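Local coordinates for protein haloalkane dehalogenase (Mycobacterium rhodesiae, PDB 4MJ3) that probably hydrolyses haloalkanes, cleaving the carbon-halogen bond to give an alcohol and a halide ion, at residues A[34-39]-A[85-90]; A[53-58]-A[207-212]. One frame throughout, in Å; residues are numbered along the deposited sequence.

Contacts 1 and 2 illustrate how, in an alpha/beta hydrolase, the strand-following segments 53-58 and 85-90 are tied to their neighbours, the first to a cap helix and the second to strand 33-41. Their centres are about 12 Å apart, and the segments alternate along the chain. W58, at the end of 53-58, is the chief bridge: its CB lies 3.3 Å from G85 CA, its CZ3 3.9 Å from R86 CG and 4.2 Å from H37 CE1. P90 O of contact 1 approaches A207 CB of contact 2 to 3.9 Å. Contact 2 is the nearer to chemistry, since E55 N hydrogen-bonds D123, probably the nucleophile; contact 1 joins strand 33-41 to the loop against which W58 packs.

Contact 1: residues A[34-39]-A[85-90]; sequences LRMHYL and GRSDKP
H37 and R86 meet ring to chain: the aliphatic part of the arginine runs over one face of the imidazole. R86 CB makes a CH-pi contact, 3.8 Å from the H37 ring centroid, and R86 CD stands above the middle of the same face. The two flat groups are inclined by 34°, and R86 bends at chi3 before its guanidinium reaches a salt bridge with D8. D80 sets the rotation of the imidazole by pairing with H37 ND1, and the same carboxylate oxygen takes R86 N, so one acid holds both partners of this CH-pi contact.

Beside this pair, S87 OG lies 2.9 Å from H37 N, whose N-H it accepts, and is also bonded to D80 O. D88 then grips R35 at both backbone polar atoms. Its N-H donates almost straight to R35 O (2.8 Å), while R35 N points at D88 OD2 (2.9 Å), meeting it from above the carboxylate plane. With CG beside its own backbone N (chi1 -75°), D88 folds its carboxylate back to where a strand's carbonyl might otherwise accept. The other oxygen, OD1, is salt-bridged to R5 and takes a bond from water 1, which lies 2.8 Å from R35 NE in the guanidinium plane and also donates to R86 O. L34 CD2 touches P90 CG at 4.2 Å.

Strand 33-41 is thus met, past its pairing with strand 75-79, by the G-x-G-x-S-x-x-P segment that follows that strand in many alpha/beta hydrolases, with serine and aspartate side chains doing part of the work of a neighbouring strand.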
loop_
_atom_site.group_PDB
_atom_site.type_symbol
_atom_site.label_atom_id
_atom_site.label_comp_id
_atom_site.label_asym_id
_atom_site.label_seq_id
_atom_site.Cartn_x
_atom_site.Cartn_y
_atom_site.Cartn_z
ATOM N N LEU A 34 5.040 8.568 16.921
ATOM C CA LEU A 34 3.869 7.808 16.504
ATOM C C LEU A 34 4.196 6.330 16.502
ATOM O O LEU A 34 5.292 5.948 16.084
ATOM C CB LEU A 34 3.453 8.176 15.076
ATOM C CG LEU A 34 3.135 9.621 14.767
ATOM C CD1 LEU A 34 3.128 9.924 13.263
ATOM C CD2 LEU A 34 1.800 9.988 15.352
ATOM N N ARG A 35 3.256 5.505 16.928
ATOM C CA ARG A 35 3.411 4.073 16.837
ATOM C C ARG A 35 2.818 3.572 15.532
ATOM O O ARG A 35 1.717 3.986 15.151
ATOM C CB ARG A 35 2.739 3.377 18.023
ATOM C CG ARG A 35 3.126 1.923 18.182
ATOM C CD ARG A 35 2.495 1.269 19.405
ATOM N NE ARG A 35 1.062 1.096 19.234
ATOM C CZ ARG A 35 0.281 0.339 19.993
ATOM N NH1 ARG A 35 0.784 -0.347 21.006
ATOM N NH2 ARG A 35 -1.011 0.232 19.711
HETATM N N MSE A 36 3.541 2.660 14.872
HETATM C CA MSE A 36 3.068 2.031 13.633
HETATM C C MSE A 36 3.018 0.548 13.861
HETATM O O MSE A 36 3.918 -0.042 14.472
HETATM C CB MSE A 36 3.969 2.365 12.457
HETATM C CG MSE A 36 3.875 3.851 12.092
HETATM SE SE MSE A 36 5.127 4.395 10.679
HETATM C CE MSE A 36 4.235 3.505 9.170
ATOM N N HIS A 37 1.949 -0.057 13.368
ATOM C CA HIS A 37 1.735 -1.478 13.478
ATOM C C HIS A 37 2.282 -2.200 12.249
ATOM O O HIS A 37 2.165 -1.705 11.126
ATOM C CB HIS A 37 0.252 -1.756 13.597
ATOM C CG HIS A 37 -0.122 -3.202 13.437
ATOM N ND1 HIS A 37 -0.794 -3.673 12.333
ATOM C CD2 HIS A 37 0.052 -4.273 14.253
ATOM C CE1 HIS A 37 -1.011 -4.969 12.462
ATOM N NE2 HIS A 37 -0.487 -5.366 13.613
ATOM N N TYR A 38 2.866 -3.365 12.463
ATOM C CA TYR A 38 3.263 -4.247 11.358
ATOM C C TYR A 38 3.127 -5.715 11.742
ATOM O O TYR A 38 3.026 -6.050 12.931
ATOM C CB TYR A 38 4.690 -3.928 10.895
ATOM C CG TYR A 38 5.808 -4.363 11.830
ATOM C CD1 TYR A 38 6.133 -3.614 12.970
ATOM C CD2 TYR A 38 6.545 -5.518 11.583
ATOM C CE1 TYR A 38 7.154 -4.016 13.821
ATOM C CE2 TYR A 38 7.564 -5.918 12.430
ATOM C CZ TYR A 38 7.870 -5.173 13.544
ATOM O OH TYR A 38 8.906 -5.580 14.345
ATOM N N LEU A 39 3.108 -6.558 10.713
ATOM C CA LEU A 39 3.143 -8.012 10.835
ATOM C C LEU A 39 4.479 -8.496 10.323
ATOM O O LEU A 39 5.008 -7.941 9.350
ATOM C CB LEU A 39 2.076 -8.637 9.945
ATOM C CG LEU A 39 0.648 -8.149 10.101
ATOM C CD1 LEU A 39 -0.241 -8.911 9.141
ATOM C CD2 LEU A 39 0.193 -8.312 11.545
ATOM N N GLY A 85 -5.348 1.144 9.986
ATOM C CA GLY A 85 -5.105 -0.125 10.626
ATOM C C GLY A 85 -4.920 0.040 12.117
ATOM O O GLY A 85 -5.726 0.704 12.768
ATOM N N ARG A 86 -3.870 -0.589 12.643
ATOM C CA ARG A 86 -3.523 -0.504 14.042
ATOM C C ARG A 86 -2.413 0.530 14.325
ATOM O O ARG A 86 -1.916 0.605 15.445
ATOM C CB ARG A 86 -3.149 -1.893 14.544
ATOM C CG ARG A 86 -4.257 -2.908 14.349
ATOM C CD ARG A 86 -3.914 -4.270 14.943
ATOM N NE ARG A 86 -4.057 -4.239 16.394
ATOM C CZ ARG A 86 -4.256 -5.289 17.179
ATOM N NH1 ARG A 86 -4.305 -6.513 16.676
ATOM N NH2 ARG A 86 -4.388 -5.099 18.490
ATOM N N SER A 87 -2.067 1.349 13.330
ATOM C CA SER A 87 -1.132 2.445 13.533
ATOM C C SER A 87 -1.827 3.660 14.155
ATOM O O SER A 87 -3.057 3.790 14.106
ATOM C CB SER A 87 -0.428 2.834 12.237
ATOM O OG SER A 87 0.437 1.788 11.767
ATOM N N ASP A 88 -1.039 4.508 14.794
ATOM C CA ASP A 88 -1.565 5.751 15.353
ATOM C C ASP A 88 -2.093 6.686 14.264
ATOM O O ASP A 88 -1.728 6.577 13.094
ATOM C CB ASP A 88 -0.493 6.467 16.178
ATOM C CG ASP A 88 -0.245 5.805 17.526
ATOM O OD1 ASP A 88 -1.020 4.906 17.910
ATOM O OD2 ASP A 88 0.733 6.207 18.207
ATOM N N LYS A 89 -2.967 7.612 14.676
ATOM C CA LYS A 89 -3.801 8.356 13.744
ATOM C C LYS A 89 -3.867 9.843 14.135
ATOM O O LYS A 89 -4.695 10.262 14.948
ATOM C CB LYS A 89 -5.212 7.751 13.676
ATOM C CG LYS A 89 -5.221 6.268 13.305
ATOM C CD LYS A 89 -6.616 5.694 13.185
ATOM C CE LYS A 89 -6.574 4.277 12.654
ATOM N NZ LYS A 89 -5.824 3.355 13.541
ATOM N N PRO A 90 -2.970 10.646 13.563
ATOM C CA PRO A 90 -3.059 12.084 13.674
ATOM C C PRO A 90 -4.498 12.562 13.384
ATOM O O PRO A 90 -5.161 12.016 12.494
ATOM C CB PRO A 90 -2.067 12.569 12.612
ATOM C CG PRO A 90 -1.040 11.467 12.576
ATOM C CD PRO A 90 -1.807 10.210 12.768
HETATM O O HOH W 1 -0.781 2.208 17.406
#

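Contact 2: residues A[53-58]-A[207-212]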
loop_
_atom_site.group_PDB
_atom_site.type_symbol
_atom_site.label_atom_id
_atom_site.label_comp_id
_atom_site.label_asym_id
_atom_site.label_seq_id
_atom_site.Cartn_x
_atom_site.Cartn_y
_atom_site.Cartn_z
ATOM N N HIS A 53 -0.134 -1.637 1.799
ATOM C CA HIS A 53 -1.522 -1.363 1.488
ATOM C C HIS A 53 -1.682 0.125 1.255
ATOM O O HIS A 53 -0.789 0.925 1.549
ATOM C CB HIS A 53 -2.395 -1.773 2.666
ATOM C CG HIS A 53 -2.358 -0.793 3.793
ATOM N ND1 HIS A 53 -3.173 0.310 3.839
ATOM C CD2 HIS A 53 -1.533 -0.692 4.861
ATOM C CE1 HIS A 53 -2.888 1.025 4.907
ATOM N NE2 HIS A 53 -1.903 0.437 5.547
ATOM N N GLY A 54 -2.842 0.495 0.723
ATOM C CA GLY A 54 -3.170 1.885 0.508
ATOM C C GLY A 54 -4.482 2.297 1.141
ATOM O O GLY A 54 -4.856 1.850 2.221
ATOM N N GLU A 55 -5.170 3.175 0.432
ATOM C CA GLU A 55 -6.394 3.801 0.893
ATOM C C GLU A 55 -7.613 2.913 0.622
ATOM O O GLU A 55 -7.720 2.316 -0.452
ATOM C CB GLU A 55 -6.523 5.126 0.096
ATOM C CG GLU A 55 -7.884 5.798 0.116
ATOM C CD GLU A 55 -8.209 6.555 1.395
ATOM O OE1 GLU A 55 -7.506 6.366 2.395
ATOM O OE2 GLU A 55 -9.167 7.374 1.359
ATOM N N PRO A 56 -8.578 2.841 1.563
ATOM C CA PRO A 56 -8.567 3.150 2.989
ATOM C C PRO A 56 -8.459 1.803 3.711
ATOM O O PRO A 56 -9.292 1.460 4.542
ATOM C CB PRO A 56 -9.953 3.724 3.219
ATOM C CG PRO A 56 -10.820 2.982 2.245
ATOM C CD PRO A 56 -9.929 2.409 1.147
ATOM N N SER A 57 -7.463 1.019 3.338
ATOM C CA SER A 57 -7.341 -0.358 3.842
ATOM C C SER A 57 -6.294 -0.423 4.949
ATOM O O SER A 57 -5.964 0.599 5.569
ATOM C CB SER A 57 -7.021 -1.292 2.682
ATOM O OG SER A 57 -5.748 -1.023 2.138
ATOM N N TRP A 58 -5.869 -1.641 5.283
ATOM C CA TRP A 58 -4.725 -1.850 6.161
ATOM C C TRP A 58 -4.175 -3.238 5.892
ATOM O O TRP A 58 -4.584 -3.870 4.904
ATOM C CB TRP A 58 -5.076 -1.617 7.634
ATOM C CG TRP A 58 -6.139 -2.462 8.283
ATOM C CD1 TRP A 58 -7.488 -2.406 8.065
ATOM C CD2 TRP A 58 -5.950 -3.420 9.350
ATOM N NE1 TRP A 58 -8.140 -3.302 8.912
ATOM C CE2 TRP A 58 -7.214 -3.927 9.692
ATOM C CE3 TRP A 58 -4.826 -3.883 10.056
ATOM C CZ2 TRP A 58 -7.389 -4.865 10.712
ATOM C CZ3 TRP A 58 -4.998 -4.839 11.045
ATOM C CH2 TRP A 58 -6.263 -5.294 11.380
ATOM N N ALA A 207 -9.125 11.156 9.634
ATOM C CA ALA A 207 -8.508 12.275 8.951
ATOM C C ALA A 207 -7.561 11.819 7.847
ATOM O O ALA A 207 -7.514 12.444 6.789
ATOM C CB ALA A 207 -7.795 13.194 9.940
ATOM N N GLY A 208 -6.808 10.748 8.101
ATOM C CA GLY A 208 -5.868 10.208 7.110
ATOM C C GLY A 208 -6.619 9.617 5.927
ATOM O O GLY A 208 -6.247 9.814 4.776
ATOM N N ALA A 209 -7.697 8.896 6.233
ATOM C CA ALA A 209 -8.554 8.312 5.189
ATOM C C ALA A 209 -9.256 9.391 4.323
ATOM O O ALA A 209 -9.381 9.228 3.117
ATOM C CB ALA A 209 -9.575 7.355 5.817
ATOM N N ARG A 210 -9.701 10.486 4.937
ATOM C CA ARG A 210 -10.307 11.577 4.164
ATOM C C ARG A 210 -9.287 12.347 3.330
ATOM O O ARG A 210 -9.603 12.798 2.249
ATOM C CB ARG A 210 -11.014 12.554 5.099
ATOM C CG ARG A 210 -12.296 12.003 5.671
ATOM C CD ARG A 210 -13.433 12.015 4.663
ATOM N NE ARG A 210 -14.711 11.790 5.343
ATOM C CZ ARG A 210 -15.912 11.848 4.778
ATOM N NH1 ARG A 210 -16.062 12.102 3.483
ATOM N NH2 ARG A 210 -16.985 11.668 5.528
ATOM N N GLN A 211 -8.078 12.505 3.849
ATOM C CA GLN A 211 -7.085 13.340 3.185
ATOM C C GLN A 211 -6.412 12.624 2.006
ATOM O O GLN A 211 -6.009 13.297 1.046
ATOM C CB GLN A 211 -6.052 13.890 4.177
ATOM C CG GLN A 211 -5.094 14.955 3.609
ATOM C CD GLN A 211 -5.783 16.225 3.116
ATOM O OE1 GLN A 211 -6.995 16.409 3.241
ATOM N NE2 GLN A 211 -4.996 17.100 2.514
ATOM N N PHE A 212 -6.276 11.302 2.056
ATOM C CA PHE A 212 -5.461 10.618 1.046
ATOM C C PHE A 212 -5.788 10.973 -0.398
ATOM O O PHE A 212 -4.890 11.284 -1.180
ATOM C CB PHE A 212 -5.486 9.085 1.173
ATOM C CG PHE A 212 -4.157 8.483 1.579
ATOM C CD1 PHE A 212 -2.954 9.055 1.174
ATOM C CD2 PHE A 212 -4.121 7.306 2.300
ATOM C CE1 PHE A 212 -1.751 8.498 1.542
ATOM C CE2 PHE A 212 -2.925 6.762 2.700
ATOM C CZ PHE A 212 -1.730 7.337 2.290
#
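E55 carries nearly all of the meeting with A209 and F212, and the residues on both sides of it in sequence shape the turn that presents it. H53 donates from ND1 to G54 O at 2.8 Å, nearly in the plane of its own ring. One face of this imidazole is covered by W58 CA. G54 O also accepts from S57 N, so a single carbonyl gathers the turn from two directions.

At E55 the backbone and side chain part company. Its N-H bonds to D123, which follows strand 117-121 and is probably the nucleophile; H53 to P56 form the HG-x-P motif of haloalkane dehalogenases, here with glutamate at the variable position, where the backbone N-H of the third residue is thought to contribute to the oxyanion hole. The side chain leaves with CG anti to the backbone N (chi1 165°) and bends at chi2 (77°), which sets its carboxyl group against helix 207-211, a part of the cap inserted between strands 140-145 and 242-244. There E55 OE2 comes within 2.6 Å of A209 O, while E55 OE1 sits in the ring plane of F212, at its edge, 3.5 Å from F212 CD2. Carboxylate and ring stand 81° apart, nearly perpendicular, and the phenyl group is stacked against W124 and H101.

P56 follows a cis peptide bond, and its CB reaches A209 CB at 4.5 Å, a light apolar touch beside the acid. S57 supplies the N-H that closes the turn onto G54.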